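Local structure of conserved protein (Methanosarcina mazei, 2NR4) at residues A[167-172]-A[179-184]; A[187-192]-A[202-207]; A[126-129]-A[134-137]; A[41-46]-A[63-68]. The protein is of unknown function but binds flavin mononucleotide in a two-chain assembly, combining a closed antiparallel barrel with a helical C-terminal region. All blocks are in the same frame, centred on the assembly; numbering follows the deposited sequence.

Contact 1. Residues A[167-172]-A[179-184]. With FMN (flavin mononucleotide), chain C.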
# COMPACT_ATOMS: atom_id res chain seq x y z
N THR A 167 -3.66 -9.23 10.00
CA THR A 167 -3.46 -8.70 11.36
C THR A 167 -4.80 -8.21 11.93
O THR A 167 -5.12 -8.49 13.08
CB THR A 167 -2.39 -7.57 11.44
OG1 THR A 167 -2.84 -6.41 10.71
CG2 THR A 167 -1.09 -8.04 10.82
N VAL A 168 -5.64 -7.57 11.12
CA VAL A 168 -6.96 -7.15 11.58
C VAL A 168 -7.78 -8.39 11.99
O VAL A 168 -8.28 -8.50 13.13
CB VAL A 168 -7.69 -6.27 10.52
CG1 VAL A 168 -9.07 -5.77 11.05
CG2 VAL A 168 -6.84 -5.08 10.21
N HIS A 169 -7.87 -9.36 11.09
CA HIS A 169 -8.65 -10.57 11.39
C HIS A 169 -8.10 -11.39 12.56
O HIS A 169 -8.88 -11.93 13.35
CB HIS A 169 -8.86 -11.39 10.12
CG HIS A 169 -9.62 -10.65 9.07
ND1 HIS A 169 -10.80 -9.98 9.34
CD2 HIS A 169 -9.36 -10.43 7.76
CE1 HIS A 169 -11.24 -9.41 8.24
NE2 HIS A 169 -10.38 -9.65 7.27
N ALA A 170 -6.78 -11.47 12.68
CA ALA A 170 -6.19 -12.11 13.83
C ALA A 170 -6.60 -11.46 15.15
O ALA A 170 -6.84 -12.17 16.13
CB ALA A 170 -4.65 -12.21 13.70
N THR A 171 -6.67 -10.13 15.21
CA THR A 171 -7.12 -9.47 16.44
C THR A 171 -8.59 -9.76 16.73
O THR A 171 -9.01 -9.87 17.90
CB THR A 171 -6.86 -7.92 16.47
OG1 THR A 171 -7.70 -7.26 15.53
CG2 THR A 171 -5.40 -7.56 16.21
N ARG A 172 -9.37 -9.89 15.66
CA ARG A 172 -10.77 -10.24 15.78
C ARG A 172 -10.99 -11.68 16.21
O ARG A 172 -11.93 -11.96 16.98
CB ARG A 172 -11.51 -9.93 14.49
CG ARG A 172 -11.76 -8.46 14.41
CD ARG A 172 -12.28 -8.11 13.07
NE ARG A 172 -12.46 -6.68 12.97
CZ ARG A 172 -12.72 -6.05 11.83
NH1 ARG A 172 -12.82 -6.74 10.69
NH2 ARG A 172 -12.87 -4.74 11.84
N GLU A 179 -14.29 -19.03 13.97
CA GLU A 179 -13.46 -19.74 12.99
C GLU A 179 -13.48 -19.07 11.62
O GLU A 179 -12.57 -19.27 10.81
CB GLU A 179 -13.88 -21.21 12.87
CG GLU A 179 -13.24 -22.15 13.89
CD GLU A 179 -13.62 -23.62 13.65
OE1 GLU A 179 -14.03 -23.95 12.51
OE2 GLU A 179 -13.50 -24.45 14.59
N LYS A 180 -14.53 -18.29 11.37
CA LYS A 180 -14.65 -17.40 10.22
C LYS A 180 -13.34 -16.65 9.95
O LYS A 180 -12.97 -16.41 8.81
CB LYS A 180 -15.76 -16.39 10.53
CG LYS A 180 -16.06 -15.33 9.48
CD LYS A 180 -16.86 -14.18 10.12
CE LYS A 180 -17.98 -14.67 11.07
NZ LYS A 180 -19.26 -15.07 10.39
N TYR A 181 -12.67 -16.28 11.04
CA TYR A 181 -11.47 -15.45 10.98
C TYR A 181 -10.19 -16.24 10.63
O TYR A 181 -9.34 -15.73 9.90
CB TYR A 181 -11.32 -14.65 12.28
CG TYR A 181 -12.39 -13.58 12.43
CD1 TYR A 181 -12.42 -12.47 11.58
CD2 TYR A 181 -13.38 -13.67 13.42
CE1 TYR A 181 -13.40 -11.47 11.70
CE2 TYR A 181 -14.37 -12.69 13.55
CZ TYR A 181 -14.38 -11.59 12.70
OH TYR A 181 -15.35 -10.62 12.85
N LEU A 182 -10.08 -17.48 11.12
CA LEU A 182 -8.94 -18.33 10.80
C LEU A 182 -8.93 -18.69 9.34
O LEU A 182 -7.87 -18.84 8.75
CB LEU A 182 -8.92 -19.61 11.64
CG LEU A 182 -8.70 -19.57 13.15
CD1 LEU A 182 -8.31 -20.98 13.58
CD2 LEU A 182 -7.60 -18.58 13.54
N GLU A 183 -10.13 -18.85 8.78
CA GLU A 183 -10.34 -19.12 7.37
C GLU A 183 -9.92 -17.92 6.50
O GLU A 183 -9.35 -18.08 5.41
CB GLU A 183 -11.82 -19.45 7.15
CG GLU A 183 -12.19 -19.97 5.77
CD GLU A 183 -13.69 -19.82 5.48
OE1 GLU A 183 -14.28 -18.81 5.94
OE2 GLU A 183 -14.28 -20.70 4.80
N LEU A 184 -10.25 -16.71 6.96
CA LEU A 184 -9.78 -15.50 6.31
C LEU A 184 -8.26 -15.34 6.41
O LEU A 184 -7.62 -14.94 5.44
CB LEU A 184 -10.49 -14.27 6.88
CG LEU A 184 -11.81 -13.92 6.19
CD1 LEU A 184 -12.59 -12.89 7.02
CD2 LEU A 184 -11.57 -13.40 4.78
N1 FMN C . -6.90 -0.00 17.31
C2 FMN C . -7.51 1.19 17.63
O2 FMN C . -7.86 1.38 18.79
N3 FMN C . -7.75 2.14 16.65
C4 FMN C . -7.35 1.90 15.35
O4 FMN C . -7.36 2.81 14.52
C4A FMN C . -6.73 0.70 15.02
N5 FMN C . -6.33 0.44 13.72
C5A FMN C . -5.69 -0.75 13.39
C6 FMN C . -5.29 -0.98 12.07
C7 FMN C . -4.64 -2.17 11.74
C7M FMN C . -4.29 -2.41 10.30
C8 FMN C . -4.42 -3.13 12.74
C8M FMN C . -3.60 -4.34 12.48
C9 FMN C . -4.83 -2.91 14.06
C9A FMN C . -5.46 -1.69 14.39
N10 FMN C . -5.87 -1.44 15.70
C10 FMN C . -6.50 -0.25 16.01
C1' FMN C . -5.78 -2.51 16.74
C2' FMN C . -4.53 -2.26 17.58
O2' FMN C . -3.42 -2.11 16.73
C3' FMN C . -4.28 -3.47 18.44
O3' FMN C . -5.39 -3.62 19.32
C4' FMN C . -2.96 -3.36 19.20
O4' FMN C . -2.73 -4.64 19.72
C5' FMN C . -3.02 -2.31 20.32
O5' FMN C . -1.93 -2.49 21.21
P FMN C . -1.57 -1.50 22.44
O1P FMN C . -2.28 -2.11 23.67
O2P FMN C . -2.19 -0.10 22.16
O3P FMN C . -0.06 -1.55 22.64

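Contact 2. Residues A[187-192]-A[202-207]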
# COMPACT_ATOMS: atom_id res chain seq x y z
N HIS A 187 -6.57 -17.53 3.79
CA HIS A 187 -6.67 -16.91 2.47
C HIS A 187 -5.65 -15.80 2.35
O HIS A 187 -4.95 -15.69 1.34
CB HIS A 187 -8.11 -16.39 2.20
CG HIS A 187 -8.20 -15.37 1.10
ND1 HIS A 187 -8.17 -15.71 -0.24
CD2 HIS A 187 -8.34 -14.02 1.13
CE1 HIS A 187 -8.26 -14.62 -0.98
NE2 HIS A 187 -8.37 -13.58 -0.17
N TYR A 188 -5.51 -14.97 3.38
CA TYR A 188 -4.48 -13.93 3.27
C TYR A 188 -3.05 -14.49 3.30
O TYR A 188 -2.16 -13.97 2.63
CB TYR A 188 -4.70 -12.83 4.31
CG TYR A 188 -5.89 -11.99 3.94
CD1 TYR A 188 -5.89 -11.24 2.76
CD2 TYR A 188 -7.01 -11.97 4.74
CE1 TYR A 188 -7.00 -10.46 2.40
CE2 TYR A 188 -8.14 -11.20 4.39
CZ TYR A 188 -8.11 -10.46 3.23
OH TYR A 188 -9.21 -9.70 2.86
N GLU A 189 -2.83 -15.56 4.06
CA GLU A 189 -1.53 -16.23 4.04
C GLU A 189 -1.21 -16.65 2.60
O GLU A 189 -0.07 -16.52 2.16
CB GLU A 189 -1.51 -17.48 4.95
CG GLU A 189 -0.08 -18.02 5.18
CD GLU A 189 0.42 -18.88 4.00
OE1 GLU A 189 -0.43 -19.35 3.21
OE2 GLU A 189 1.64 -19.10 3.87
N SER A 190 -2.21 -17.15 1.89
CA SER A 190 -2.03 -17.56 0.49
C SER A 190 -1.56 -16.44 -0.41
O SER A 190 -0.68 -16.64 -1.24
CB SER A 190 -3.30 -18.19 -0.07
OG SER A 190 -3.61 -19.35 0.70
N LEU A 191 -2.12 -15.24 -0.25
CA LEU A 191 -1.69 -14.08 -1.03
C LEU A 191 -0.33 -13.57 -0.63
O LEU A 191 0.44 -13.07 -1.46
CB LEU A 191 -2.72 -12.95 -0.93
CG LEU A 191 -4.00 -13.08 -1.76
CD1 LEU A 191 -4.86 -11.87 -1.44
CD2 LEU A 191 -3.66 -13.13 -3.28
N ALA A 192 -0.02 -13.66 0.66
CA ALA A 192 1.26 -13.21 1.13
C ALA A 192 2.36 -14.08 0.53
O ALA A 192 3.45 -13.59 0.20
CB ALA A 192 1.31 -13.28 2.67
N LYS A 202 7.69 -13.78 6.41
CA LYS A 202 8.09 -13.73 7.83
C LYS A 202 6.99 -13.13 8.73
O LYS A 202 6.73 -13.64 9.83
CB LYS A 202 9.39 -12.93 8.03
CG LYS A 202 10.68 -13.62 7.61
CD LYS A 202 11.92 -12.95 8.28
CE LYS A 202 13.06 -12.76 7.26
NZ LYS A 202 13.23 -13.99 6.41
N ALA A 203 6.34 -12.07 8.24
CA ALA A 203 5.23 -11.43 8.97
C ALA A 203 4.07 -12.38 9.22
O ALA A 203 3.55 -12.46 10.33
CB ALA A 203 4.76 -10.16 8.25
N MET A 204 3.68 -13.13 8.19
CA MET A 204 2.62 -14.12 8.34
C MET A 204 2.98 -15.17 9.37
O MET A 204 2.13 -15.55 10.17
CB MET A 204 2.30 -14.79 7.00
CG MET A 204 1.44 -13.96 6.07
SD MET A 204 -0.11 -13.31 6.77
CE MET A 204 -0.94 -14.70 7.29
N LYS A 205 4.22 -15.63 9.36
CA LYS A 205 4.68 -16.60 10.36
C LYS A 205 4.51 -16.04 11.77
O LYS A 205 4.08 -16.76 12.69
CB LYS A 205 6.14 -16.97 10.10
CG LYS A 205 6.44 -18.50 10.13
CD LYS A 205 7.89 -18.79 9.67
CE LYS A 205 7.99 -20.04 8.77
NZ LYS A 205 8.56 -21.30 9.40
N LEU A 206 4.82 -14.76 11.95
CA LEU A 206 4.62 -14.12 13.25
C LEU A 206 3.16 -14.07 13.69
O LEU A 206 2.87 -14.18 14.90
CB LEU A 206 5.27 -12.74 13.31
CG LEU A 206 6.80 -12.66 13.19
CD1 LEU A 206 7.20 -11.20 13.36
CD2 LEU A 206 7.53 -13.52 14.26
N ILE A 207 2.24 -13.86 12.74
CA ILE A 207 0.80 -13.88 13.06
C ILE A 207 0.35 -15.25 13.59
O ILE A 207 -0.38 -15.33 14.60
CB ILE A 207 -0.10 -13.43 11.85
CG1 ILE A 207 0.08 -11.93 11.59
CG2 ILE A 207 -1.56 -13.66 12.16
CD1 ILE A 207 -0.40 -11.40 10.22

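Contact 3. Residues A[126-129]-A[134-137]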
# COMPACT_ATOMS: atom_id res chain seq x y z
N ASN A 126 -9.80 17.33 22.63
CA ASN A 126 -11.22 17.00 22.57
C ASN A 126 -11.51 15.50 22.77
O ASN A 126 -12.37 14.91 22.09
CB ASN A 126 -11.83 17.46 21.24
CG ASN A 126 -11.66 18.93 21.00
OD1 ASN A 126 -11.65 19.71 21.96
ND2 ASN A 126 -11.52 19.34 19.73
N LEU A 127 -10.81 14.89 23.71
CA LEU A 127 -11.08 13.49 24.03
C LEU A 127 -12.55 13.31 24.36
O LEU A 127 -13.09 14.03 25.20
CB LEU A 127 -10.19 13.05 25.20
CG LEU A 127 -8.74 12.73 24.85
CD1 LEU A 127 -7.97 13.90 24.23
CD2 LEU A 127 -7.99 12.21 26.12
N ARG A 128 -13.21 12.35 23.73
CA ARG A 128 -14.64 12.13 23.96
C ARG A 128 -14.91 10.65 23.75
O ARG A 128 -14.39 10.05 22.80
CB ARG A 128 -15.50 12.95 23.00
CG ARG A 128 -15.12 12.77 21.52
CD ARG A 128 -15.65 13.88 20.64
NE ARG A 128 -15.28 13.76 19.23
CZ ARG A 128 -14.20 14.30 18.66
NH1 ARG A 128 -13.31 14.96 19.36
NH2 ARG A 128 -14.01 14.14 17.36
N ASN A 129 -15.71 10.07 24.63
CA ASN A 129 -16.13 8.69 24.43
C ASN A 129 -17.27 8.62 23.44
O ASN A 129 -18.23 9.41 23.51
CB ASN A 129 -16.57 8.06 25.74
CG ASN A 129 -15.47 8.00 26.76
OD1 ASN A 129 -15.71 8.20 27.94
ND2 ASN A 129 -14.24 7.73 26.31
N LEU A 134 -12.54 5.75 22.42
CA LEU A 134 -12.18 7.10 22.78
C LEU A 134 -11.76 7.79 21.49
O LEU A 134 -10.86 7.32 20.79
CB LEU A 134 -11.02 7.09 23.76
CG LEU A 134 -10.48 8.48 24.09
CD1 LEU A 134 -11.42 9.19 25.11
CD2 LEU A 134 -9.05 8.36 24.60
N VAL A 135 -12.42 8.89 21.19
CA VAL A 135 -12.08 9.69 20.01
C VAL A 135 -11.31 10.92 20.50
O VAL A 135 -11.64 11.49 21.55
CB VAL A 135 -13.31 10.07 19.22
CG1 VAL A 135 -12.94 10.86 17.96
CG2 VAL A 135 -14.10 8.81 18.84
N ALA A 136 -10.27 11.26 19.75
CA ALA A 136 -9.47 12.48 19.97
C ALA A 136 -9.10 13.12 18.64
O ALA A 136 -8.72 12.42 17.70
CB ALA A 136 -8.19 12.14 20.75
N ASP A 137 -9.18 14.44 18.57
CA ASP A 137 -8.60 15.15 17.42
C ASP A 137 -7.12 15.35 17.66
O ASP A 137 -6.66 15.24 18.83
CB ASP A 137 -9.33 16.48 17.20
CG ASP A 137 -10.82 16.29 17.12
OD1 ASP A 137 -11.26 15.48 16.29
OD2 ASP A 137 -11.58 16.93 17.91

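Contact 4. Residues A[41-46]-A[63-68]. With FMN (flavin mononucleotide), chain C.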
# COMPACT_ATOMS: atom_id res chain seq x y z
N HIS A 41 7.28 4.96 29.27
CA HIS A 41 7.56 3.63 28.79
C HIS A 41 6.99 3.60 27.36
O HIS A 41 5.78 3.61 27.19
CB HIS A 41 6.89 2.53 29.60
CG HIS A 41 7.10 1.16 29.01
ND1 HIS A 41 8.24 0.42 29.21
CD2 HIS A 41 6.34 0.44 28.15
CE1 HIS A 41 8.16 -0.72 28.54
NE2 HIS A 41 7.02 -0.72 27.88
N PRO A 42 7.87 3.60 26.35
CA PRO A 42 7.36 3.70 24.97
C PRO A 42 6.61 2.46 24.54
O PRO A 42 7.03 1.32 24.82
CB PRO A 42 8.62 3.90 24.13
CG PRO A 42 9.75 3.26 24.96
CD PRO A 42 9.34 3.51 26.40
N ASN A 43 5.53 2.70 23.80
CA ASN A 43 4.66 1.66 23.31
C ASN A 43 4.35 1.96 21.85
O ASN A 43 4.30 3.14 21.44
CB ASN A 43 3.32 1.76 24.04
CG ASN A 43 2.38 0.64 23.65
OD1 ASN A 43 1.35 0.85 22.96
ND2 ASN A 43 2.72 -0.55 24.08
N ALA A 44 4.18 0.92 21.07
CA ALA A 44 3.79 1.11 19.67
C ALA A 44 2.59 0.23 19.37
O ALA A 44 2.49 -0.88 19.87
CB ALA A 44 4.95 0.73 18.78
N ALA A 45 1.69 0.70 18.51
CA ALA A 45 0.54 -0.15 18.09
C ALA A 45 -0.03 0.39 16.77
O ALA A 45 -0.07 1.59 16.59
CB ALA A 45 -0.54 -0.08 19.16
N PRO A 46 -0.44 -0.49 15.86
CA PRO A 46 -1.13 0.02 14.64
C PRO A 46 -2.42 0.75 14.97
O PRO A 46 -3.21 0.32 15.82
CB PRO A 46 -1.40 -1.23 13.82
CG PRO A 46 -0.32 -2.15 14.24
CD PRO A 46 -0.22 -1.94 15.75
N GLY A 63 -9.18 0.37 26.60
CA GLY A 63 -8.51 -0.70 27.34
C GLY A 63 -7.12 -1.01 26.82
O GLY A 63 -6.40 -1.80 27.43
N SER A 64 -6.74 -0.43 25.68
CA SER A 64 -5.44 -0.71 25.09
C SER A 64 -4.33 0.14 25.72
O SER A 64 -4.60 1.11 26.42
CB SER A 64 -5.50 -0.45 23.59
OG SER A 64 -5.58 0.96 23.33
N HIS A 65 -3.08 -0.22 25.46
CA HIS A 65 -2.03 0.60 26.03
C HIS A 65 -2.00 2.01 25.39
O HIS A 65 -1.77 3.01 26.08
CB HIS A 65 -0.69 -0.14 25.97
CG HIS A 65 -0.41 -0.96 27.21
ND1 HIS A 65 -0.29 -0.39 28.46
CD2 HIS A 65 -0.26 -2.29 27.38
CE1 HIS A 65 -0.04 -1.34 29.35
NE2 HIS A 65 -0.03 -2.51 28.72
N THR A 66 -2.23 2.08 24.09
CA THR A 66 -2.32 3.38 23.40
C THR A 66 -3.40 4.25 24.02
O THR A 66 -3.20 5.44 24.27
CB THR A 66 -2.65 3.16 21.90
OG1 THR A 66 -1.68 2.29 21.35
CG2 THR A 66 -2.66 4.46 21.14
N TRP A 67 -4.56 3.65 24.25
CA TRP A 67 -5.67 4.35 24.93
C TRP A 67 -5.26 4.90 26.30
O TRP A 67 -5.45 6.10 26.59
CB TRP A 67 -6.86 3.40 25.03
CG TRP A 67 -7.96 3.85 25.91
CD1 TRP A 67 -8.95 4.72 25.59
CD2 TRP A 67 -8.20 3.44 27.27
NE1 TRP A 67 -9.80 4.88 26.67
CE2 TRP A 67 -9.36 4.11 27.71
CE3 TRP A 67 -7.54 2.58 28.16
CZ2 TRP A 67 -9.90 3.92 28.99
CZ3 TRP A 67 -8.08 2.40 29.45
CH2 TRP A 67 -9.24 3.07 29.84
N GLU A 68 -4.64 4.06 27.13
CA GLU A 68 -4.23 4.45 28.47
C GLU A 68 -3.23 5.61 28.41
O GLU A 68 -3.36 6.55 29.17
CB GLU A 68 -3.64 3.24 29.23
CG GLU A 68 -3.60 3.41 30.76
CD GLU A 68 -2.92 2.24 31.47
OE1 GLU A 68 -2.68 1.19 30.83
OE2 GLU A 68 -2.62 2.41 32.68
N1 FMN C . -6.90 -0.00 17.31
C2 FMN C . -7.51 1.19 17.63
O2 FMN C . -7.86 1.38 18.79
N3 FMN C . -7.75 2.14 16.65
C4 FMN C . -7.35 1.90 15.35
O4 FMN C . -7.36 2.81 14.52
C4A FMN C . -6.73 0.70 15.02
N5 FMN C . -6.33 0.44 13.72
C5A FMN C . -5.69 -0.75 13.39
C6 FMN C . -5.29 -0.98 12.07
C7 FMN C . -4.64 -2.17 11.74
C7M FMN C . -4.29 -2.41 10.30
C8 FMN C . -4.42 -3.13 12.74
C8M FMN C . -3.60 -4.34 12.48
C9 FMN C . -4.83 -2.91 14.06
C9A FMN C . -5.46 -1.69 14.39
N10 FMN C . -5.87 -1.44 15.70
C10 FMN C . -6.50 -0.25 16.01
C1' FMN C . -5.78 -2.51 16.74
C2' FMN C . -4.53 -2.26 17.58
O2' FMN C . -3.42 -2.11 16.73
C3' FMN C . -4.28 -3.47 18.44
O3' FMN C . -5.39 -3.62 19.32
C4' FMN C . -2.96 -3.36 19.20
O4' FMN C . -2.73 -4.64 19.72
C5' FMN C . -3.02 -2.31 20.32
O5' FMN C . -1.93 -2.49 21.21
P FMN C . -1.57 -1.50 22.44
O1P FMN C . -2.28 -2.11 23.67
O2P FMN C . -2.19 -0.10 22.16
O3P FMN C . -0.06 -1.55 22.64

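Contact 1. Residues A[167-172]-A[179-184]
Tyr181 reaches across from helix 179-195 to set its edge against His169 and one face under Arg172 of helix 158-176, and its path illustrates how one aromatic side chain can join two antiparallel helices. CG sits anti to the carbonyl carbon (chi1 -69°), which carries the ring out over the neighbouring helix. Starting at the root, CB of Tyr181 rests on the carbonyl O of His169 at 3.8 Å. Next along the rim, CD1 of Tyr181 meets ND1 of His169 at 3.7 Å; the two rings touch rim to rim, with neither lying over the face of the other. CE1 and CZ then pass beneath Arg172, whose CB stands 3.8 Å from the Tyr181 ring centroid in a CH-pi contact over the face. Finally OH comes beside CD of Arg172, before that chain leads away and lays its guanidinium over CG1 of Val168. An alanine in place of Tyr181 is likely to leave the CB of Arg172 and the rim of the His169 ring without their partner and open a gap between the helices. Leu184 adds a second CH-pi contact, its CD1 centred 3.9 Å from the His169 ring centroid, while His169 ND1 is buried without a polar partner. The whole is a helical hairpin of two antiparallel helices (157° between segment axes), and its first helix also borders the flavin site, where Val168 CG2 packs on the FMN methyl C7M.

Contact 2. Residues A[187-192]-A[202-207]
Met204 of helix 198-210 is the single side chain through which segment 202-207 meets Glu189 and Ala192 of helix 179-195, a compact example of a bent thioether chain packed against a small residue. The tight end is at Ala192: its CB lies 3.5 Å from CG of Met204, closer than ordinary van der Waals contact between carbons. Having only a methyl group, Ala192 allows the methionine stem to come this near. From there the Met204 chain curls, bent at both chi2 (-52°) and chi3 (-58°), which brings its terminal methyl back against the backbone of the opposite helix. CE of Met204 ends 3.6 Å from CA of Glu189 and also touches the CB of that residue. These two helices and helix 158-176 form the helical C-terminal part of the protein, and the inner side of this contact faces that third helix: Ile207 packs on Thr167 and Ala170. Tyr188, next to Glu189, turns instead to Ala162 and Glu165 and meets Tyr188 of the second subunit, so helix 179-195 also takes part in the dimer.

On the side of Glu189, which is partly exposed, the fit is looser. Glu189 offers Met204 only the aliphatic root of its side chain, with CG of Glu189 already 4.0 Å from CE of Met204. A bend at chi2 (-80°) then takes the carboxylate away from the methyl group and leaves the charged end outside the apolar contact.

Contact 3. Residues A[126-129]-A[134-137]
Arg128 and Val135 form an antiparallel hydrogen-bonded pair, with Arg128 N to Val135 O and Val135 N to Arg128 O both 2.8 Å, while Asn129 and Leu134 make the adjoining non-hydrogen-bonded pair. Just before this ladder, CA of Leu127 sends a C-H to O of Val135.

On the face bearing Arg128 and Val135, a charged side chain runs along the sheet over an apolar one. The Arg128 chain is extended from CG to NE, and the guanidinium lies with one face over CG1 of Val135. It then grips Asp137 end-on in a two-point salt bridge. Arg128 NH2 meets OD1 of Asp137 at 3.2 Å along a nearly straight bond (170°), whereas NH1 reaches OD2 at 3.0 Å from above the carboxylate plane. NH1 also donates to the carbonyl O of Asn126. OD2 is shared: ND2 of Asn126 comes to the anti lone pair of Asp137 OD2 at 3.0 Å, with the carboxylate oxygen almost exactly in the amide plane. An alanine at Asp137 would probably leave the Arg128 charge without its mate and set the Asn126 amide free to turn.

On the other face CD1 of Leu127 meets CB of Ala136 at 3.9 Å, and CD1 of Leu134 lies against the amide nitrogen ND2 of the exposed Asn129. Leu134 and Ala136 also bond through their backbones to Leu60 and Val58 of strand 57-61. The contact thus belongs to the beta hairpin 118-130/133-145 of a closed six-stranded antiparallel barrel, consistent with its membership of the FMN-binding clan.

Contact 4. Residues A[41-46]-A[63-68]
Ala45, in the extended strand 43-46, faces Thr66 in the first turn of helix 65-73 with their CA atoms 7.0 Å apart, and the phosphate of FMN lies at this junction, next to both segments. Directly between them the contact is small: CB of Ala45 touches OG1 of Thr66 at 3.4 Å, and the Asn43 side chain crosses that of His65 at about a right angle, near the CB of the histidine.

Most of the polar work is done through the ligand. His65 N donates to FMN O1P at 2.7 Å, and Thr66 N donates to O2P. The Thr66 hydroxyl joins in: with OG1 beside its own backbone N (chi1 -55°), OG1 and N converge on the same oxygen, the OG1 to FMN O2P bond being 2.6 Å. Two donors of one residue thus fix O2P, while O1P is held by the backbone N of the preceding residue, His65.

This is the familiar use of a helix N-terminus as an anion site, where the N-H groups of the first turn, and probably the helix dipole, favour a phosphate. The same turn is closed by an N-cap, OG of Ser64 accepting from N of Trp67 at 3.0 Å. Asn43, a residue of the FMN site, approaches from the strand, its CG anti to the backbone N (chi1 -176°) and 3.4 Å from FMN O3P. Farther along the strand Pro46 serves the ribityl chain, its carbonyl O accepting from FMN O2' at 2.6 Å. Gly48 N, Arg59 O and Phe61 N supply further hydrogen bonds to the cofactor.

Along the chain the contacts come in the order 4, 3, 1, 2, and they fall into two pairs. Contacts 3 and 4, with centres about 15 Å apart, both reach the barrel sheet and touch where Leu134 packs on Trp67. Contacts 1 and 2, with centres about 12 Å apart and side chains touching, share helix 179-195 and belong to the three C-terminal helices. Between the extremes the spread is wide: contacts 2 and 3 lie about 34 Å apart, centre to centre, on opposite sides of the chain's centre. FMN bridges the pairs, since contacts 1 and 4 both touch it although their centres are about 22 Å apart. The cofactor therefore sits where barrel and helical region meet.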